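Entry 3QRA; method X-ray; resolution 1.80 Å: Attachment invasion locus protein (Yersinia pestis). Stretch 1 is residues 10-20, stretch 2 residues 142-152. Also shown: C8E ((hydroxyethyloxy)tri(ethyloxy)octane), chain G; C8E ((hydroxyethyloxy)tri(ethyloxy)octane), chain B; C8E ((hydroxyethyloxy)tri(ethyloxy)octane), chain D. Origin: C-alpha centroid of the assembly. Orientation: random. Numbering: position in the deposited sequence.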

# COMPACT_ATOMS: atom_id res chain seq x y z
N GLY A 10 1.29 -6.34 7.02
CA GLY A 10 -0.03 -5.82 7.31
C GLY A 10 -1.05 -6.03 6.22
O GLY A 10 -0.72 -6.40 5.09
N TYR A 11 -2.30 -5.79 6.58
CA TYR A 11 -3.42 -5.80 5.66
C TYR A 11 -3.30 -4.58 4.75
O TYR A 11 -2.86 -3.51 5.19
CB TYR A 11 -4.73 -5.69 6.43
CG TYR A 11 -4.99 -6.81 7.40
CD1 TYR A 11 -5.58 -7.99 6.99
CD2 TYR A 11 -4.66 -6.67 8.75
CE1 TYR A 11 -5.84 -9.01 7.88
CE2 TYR A 11 -4.91 -7.68 9.65
CZ TYR A 11 -5.50 -8.85 9.21
OH TYR A 11 -5.75 -9.86 10.10
N ALA A 12 -3.67 -4.77 3.49
CA ALA A 12 -3.88 -3.63 2.60
C ALA A 12 -5.26 -3.74 1.94
O ALA A 12 -5.69 -4.82 1.57
CB ALA A 12 -2.77 -3.58 1.55
N GLN A 13 -5.96 -2.61 1.83
CA GLN A 13 -7.26 -2.63 1.17
C GLN A 13 -7.36 -1.38 0.30
O GLN A 13 -7.05 -0.28 0.76
CB GLN A 13 -8.39 -2.65 2.20
CG GLN A 13 -9.77 -2.62 1.57
CD GLN A 13 -10.73 -3.61 2.21
OE1 GLN A 13 -11.62 -4.14 1.55
NE2 GLN A 13 -10.56 -3.85 3.51
N SER A 14 -7.75 -1.56 -0.95
CA SER A 14 -7.86 -0.45 -1.89
C SER A 14 -9.31 -0.13 -2.20
O SER A 14 -10.19 -1.00 -2.15
CB SER A 14 -7.12 -0.76 -3.21
OG SER A 14 -5.74 -0.99 -3.03
N ARG A 15 -9.56 1.15 -2.50
CA ARG A 15 -10.75 1.62 -3.15
C ARG A 15 -10.31 2.07 -4.54
O ARG A 15 -9.27 2.71 -4.68
CB ARG A 15 -11.36 2.80 -2.40
CG ARG A 15 -11.99 2.44 -1.05
CD ARG A 15 -12.76 3.64 -0.49
NE ARG A 15 -13.49 3.32 0.73
N VAL A 16 -11.08 1.72 -5.56
CA VAL A 16 -10.72 2.02 -6.93
C VAL A 16 -11.87 2.78 -7.58
O VAL A 16 -13.01 2.31 -7.59
CB VAL A 16 -10.45 0.74 -7.73
CG1 VAL A 16 -10.06 1.07 -9.17
CG2 VAL A 16 -9.35 -0.07 -7.06
N LYS A 17 -11.58 3.96 -8.12
CA LYS A 17 -12.64 4.81 -8.67
C LYS A 17 -12.27 5.41 -10.03
O LYS A 17 -11.22 6.02 -10.17
CB LYS A 17 -12.94 5.94 -7.69
CG LYS A 17 -13.92 7.01 -8.22
CD LYS A 17 -15.35 6.52 -8.23
CE LYS A 17 -16.26 7.51 -8.98
NZ LYS A 17 -17.65 7.42 -8.53
N GLU A 18 -13.12 5.24 -11.03
CA GLU A 18 -13.00 6.01 -12.26
C GLU A 18 -14.27 6.82 -12.44
O GLU A 18 -15.36 6.30 -12.25
CB GLU A 18 -12.78 5.12 -13.47
CG GLU A 18 -12.62 5.90 -14.77
CD GLU A 18 -12.41 5.02 -15.98
OE1 GLU A 18 -12.09 3.82 -15.79
OE2 GLU A 18 -12.58 5.52 -17.11
N ASP A 19 -14.14 8.10 -12.80
CA ASP A 19 -15.33 8.93 -12.98
C ASP A 19 -16.28 8.27 -13.97
O ASP A 19 -15.87 7.89 -15.07
CB ASP A 19 -14.97 10.35 -13.44
CG ASP A 19 -14.22 11.14 -12.37
OD1 ASP A 19 -14.26 10.73 -11.19
N GLY A 20 -17.54 8.14 -13.58
CA GLY A 20 -18.54 7.57 -14.47
C GLY A 20 -18.87 6.12 -14.14
O GLY A 20 -19.83 5.56 -14.69
N ASP A 142 -3.92 7.04 -15.19
CA ASP A 142 -4.77 7.71 -16.17
C ASP A 142 -6.07 8.15 -15.50
O ASP A 142 -6.05 9.00 -14.62
CB ASP A 142 -5.03 6.82 -17.38
CG ASP A 142 -3.78 6.58 -18.21
OD1 ASP A 142 -2.90 7.47 -18.24
OD2 ASP A 142 -3.67 5.51 -18.84
N ASP A 143 -7.20 7.58 -15.90
CA ASP A 143 -8.47 7.99 -15.31
C ASP A 143 -8.86 7.20 -14.06
O ASP A 143 -9.89 7.49 -13.44
CB ASP A 143 -9.60 7.95 -16.34
CG ASP A 143 -9.44 9.00 -17.42
OD1 ASP A 143 -8.89 10.08 -17.13
OD2 ASP A 143 -9.85 8.75 -18.56
N VAL A 144 -8.05 6.22 -13.68
CA VAL A 144 -8.41 5.34 -12.57
C VAL A 144 -7.67 5.73 -11.29
O VAL A 144 -6.46 5.69 -11.24
CB VAL A 144 -8.08 3.87 -12.90
CG1 VAL A 144 -8.41 2.96 -11.71
CG2 VAL A 144 -8.82 3.42 -14.17
N LYS A 145 -8.41 6.09 -10.25
CA LYS A 145 -7.79 6.47 -8.98
C LYS A 145 -7.77 5.26 -8.04
O LYS A 145 -8.75 4.53 -7.93
CB LYS A 145 -8.57 7.62 -8.35
CG LYS A 145 -8.55 8.91 -9.18
CD LYS A 145 -9.60 9.90 -8.71
CE LYS A 145 -10.96 9.57 -9.32
NZ LYS A 145 -12.04 10.44 -8.79
N VAL A 146 -6.64 5.04 -7.39
CA VAL A 146 -6.51 3.94 -6.44
C VAL A 146 -6.07 4.49 -5.10
O VAL A 146 -4.97 5.06 -4.97
CB VAL A 146 -5.48 2.87 -6.89
CG1 VAL A 146 -5.44 1.70 -5.89
CG2 VAL A 146 -5.77 2.38 -8.31
N GLY A 147 -6.92 4.34 -4.09
CA GLY A 147 -6.54 4.70 -2.73
C GLY A 147 -6.36 3.44 -1.90
O GLY A 147 -7.20 2.56 -1.94
N THR A 148 -5.27 3.34 -1.16
CA THR A 148 -4.98 2.11 -0.43
C THR A 148 -4.64 2.40 1.03
O THR A 148 -3.74 3.18 1.32
CB THR A 148 -3.82 1.33 -1.09
OG1 THR A 148 -4.14 1.06 -2.47
CG2 THR A 148 -3.55 -0.01 -0.33
N TRP A 149 -5.37 1.75 1.93
CA TRP A 149 -5.09 1.83 3.35
C TRP A 149 -4.34 0.59 3.79
O TRP A 149 -4.57 -0.51 3.28
CB TRP A 149 -6.37 1.96 4.17
CG TRP A 149 -6.94 3.36 4.14
CD1 TRP A 149 -7.92 3.84 3.33
CD2 TRP A 149 -6.54 4.46 4.97
NE1 TRP A 149 -8.17 5.17 3.61
CE2 TRP A 149 -7.33 5.57 4.62
CE3 TRP A 149 -5.58 4.60 5.99
CZ2 TRP A 149 -7.19 6.81 5.24
CZ3 TRP A 149 -5.45 5.84 6.61
CH2 TRP A 149 -6.25 6.93 6.24
N MET A 150 -3.43 0.77 4.75
CA MET A 150 -2.56 -0.29 5.20
C MET A 150 -2.48 -0.26 6.71
O MET A 150 -2.36 0.81 7.31
CB MET A 150 -1.16 -0.11 4.61
CG MET A 150 -1.14 -0.11 3.07
SD MET A 150 0.47 0.34 2.40
CE MET A 150 -0.04 1.02 0.82
N LEU A 151 -2.55 -1.45 7.32
CA LEU A 151 -2.45 -1.57 8.77
C LEU A 151 -1.69 -2.84 9.10
O LEU A 151 -2.14 -3.94 8.78
CB LEU A 151 -3.83 -1.62 9.40
CG LEU A 151 -3.88 -1.91 10.91
CD1 LEU A 151 -3.22 -0.78 11.70
CD2 LEU A 151 -5.32 -2.11 11.37
N GLY A 152 -0.54 -2.70 9.75
CA GLY A 152 0.35 -3.82 9.97
C GLY A 152 1.04 -3.79 11.32
O GLY A 152 0.82 -2.91 12.14
C1 C8E G . -6.42 -2.08 6.27
C2 C8E G . -7.51 -3.16 6.31
C3 C8E G . -7.46 -3.93 7.63
C4 C8E G . -8.74 -4.73 7.87
C5 C8E G . -8.57 -5.71 9.03
C6 C8E G . -8.76 -7.16 8.59
C7 C8E G . -9.75 -7.88 9.50
C8 C8E G . -10.08 -9.28 8.99
C1 C8E B . 7.30 -10.75 7.63
C2 C8E B . 7.73 -9.97 8.88
C3 C8E B . 6.52 -9.56 9.72
C4 C8E B . 6.69 -9.97 11.18
C5 C8E B . 5.53 -10.85 11.64
C6 C8E B . 4.61 -10.06 12.56
C7 C8E B . 3.21 -10.66 12.61
C8 C8E B . 2.17 -9.58 12.91
O9 C8E B . 1.12 -9.72 11.98
C10 C8E B . 0.02 -8.86 12.21
C11 C8E B . -0.30 -8.21 10.87
O12 C8E B . -1.47 -7.44 10.98
C13 C8E B . -1.31 -6.40 11.90
C14 C8E B . -2.65 -5.99 12.47
O15 C8E B . -2.48 -4.75 13.13
C16 C8E B . -1.98 -4.91 14.44
C17 C8E B . -2.95 -5.73 15.28
C1 C8E D . -6.14 -0.42 -13.85
C2 C8E D . -5.35 -0.26 -15.14
C3 C8E D . -5.17 1.21 -15.49
C4 C8E D . -6.09 1.65 -16.62
C5 C8E D . -5.59 2.96 -17.23
C6 C8E D . -5.74 2.98 -18.74
C7 C8E D . -4.47 2.52 -19.45
C8 C8E D . -4.77 2.11 -20.89
O HOH W 1 -11.64 9.46 -13.28

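The two stretches are neighbouring antiparallel β-strands of one sheet, joined by a ladder of backbone hydrogen bonds and, at one end, by a water and a salt bridge. Their axes run at 168° and approach to 4.2 Å. Together they bury 782 Å².

The ladder has four hydrogen-bonded pairs. Tyr11 N donates to Leu151 O at 2.9 Å, and Leu151 N returns a bond to Tyr11 O at 3.0 Å. The first of these is the more bent, at 134°. Gln13 pairs with Trp149 in the same way: Gln13 N to Trp149 O and Trp149 N to Gln13 O are both 2.9 Å. Arg15 N reaches Gly147 O at 2.8 Å, and Gly147 N reaches Arg15 O at 2.9 Å. Lys17 N to Lys145 O is 2.9 Å, and Lys145 N to Lys17 O is 2.8 Å. CA-H...O contacts fill in between, such as Ser14 CA to Gly147 O at 3.1 Å.

Side chains alternate between the two faces. Ala12, Ser14, Val16, Val144, Val146, Thr148 and Met150 share one face. Ser14 OG and Thr148 OG1 are hydrogen-bonded at 2.7 Å, so two small polar residues satisfy each other where both are buried. Ser14 OG is also bonded elsewhere in the structure. Val16 CG1 packs on Val144 CG1 at 3.6 Å, and Ala12 CB lies 4.1 Å from Met150 CG. The end of the Met150 side chain leads away from the partner strand.

Gly10 and Gly152 face each other with their CA atoms 3.3 Å apart. A CB on Gly10 would clash with Gly152 CA and Leu151 O, and one on Gly152 would clash with Gly10 CA. Glycine on both strands permits this close approach.

The other face carries Tyr11, Gln13, Arg15, Lys17, Lys145, Trp149 and Leu151. Here detergent covers part of the surface. The chain G C8E places C3 3.5 Å from Tyr11 CB, and its C6 lies over one face of the tyrosine ring. The tyrosine ring suits contact with this alkyl chain. The chain B C8E has O15 3.9 Å from Leu151 CG. The long side chains of Arg15 and Lys17 lead their ends away from the partner strand.

Beyond the ladder, Lys145 extends its NZ to Asp19 OD1 at 3.3 Å, forming a salt bridge. Nearby, water 1 accepts from Asp19 N at 2.9 Å and donates to Asp143 O at 2.6 Å. It links the two backbones where Asp19 N and Asp143 O are 4.3 Å apart.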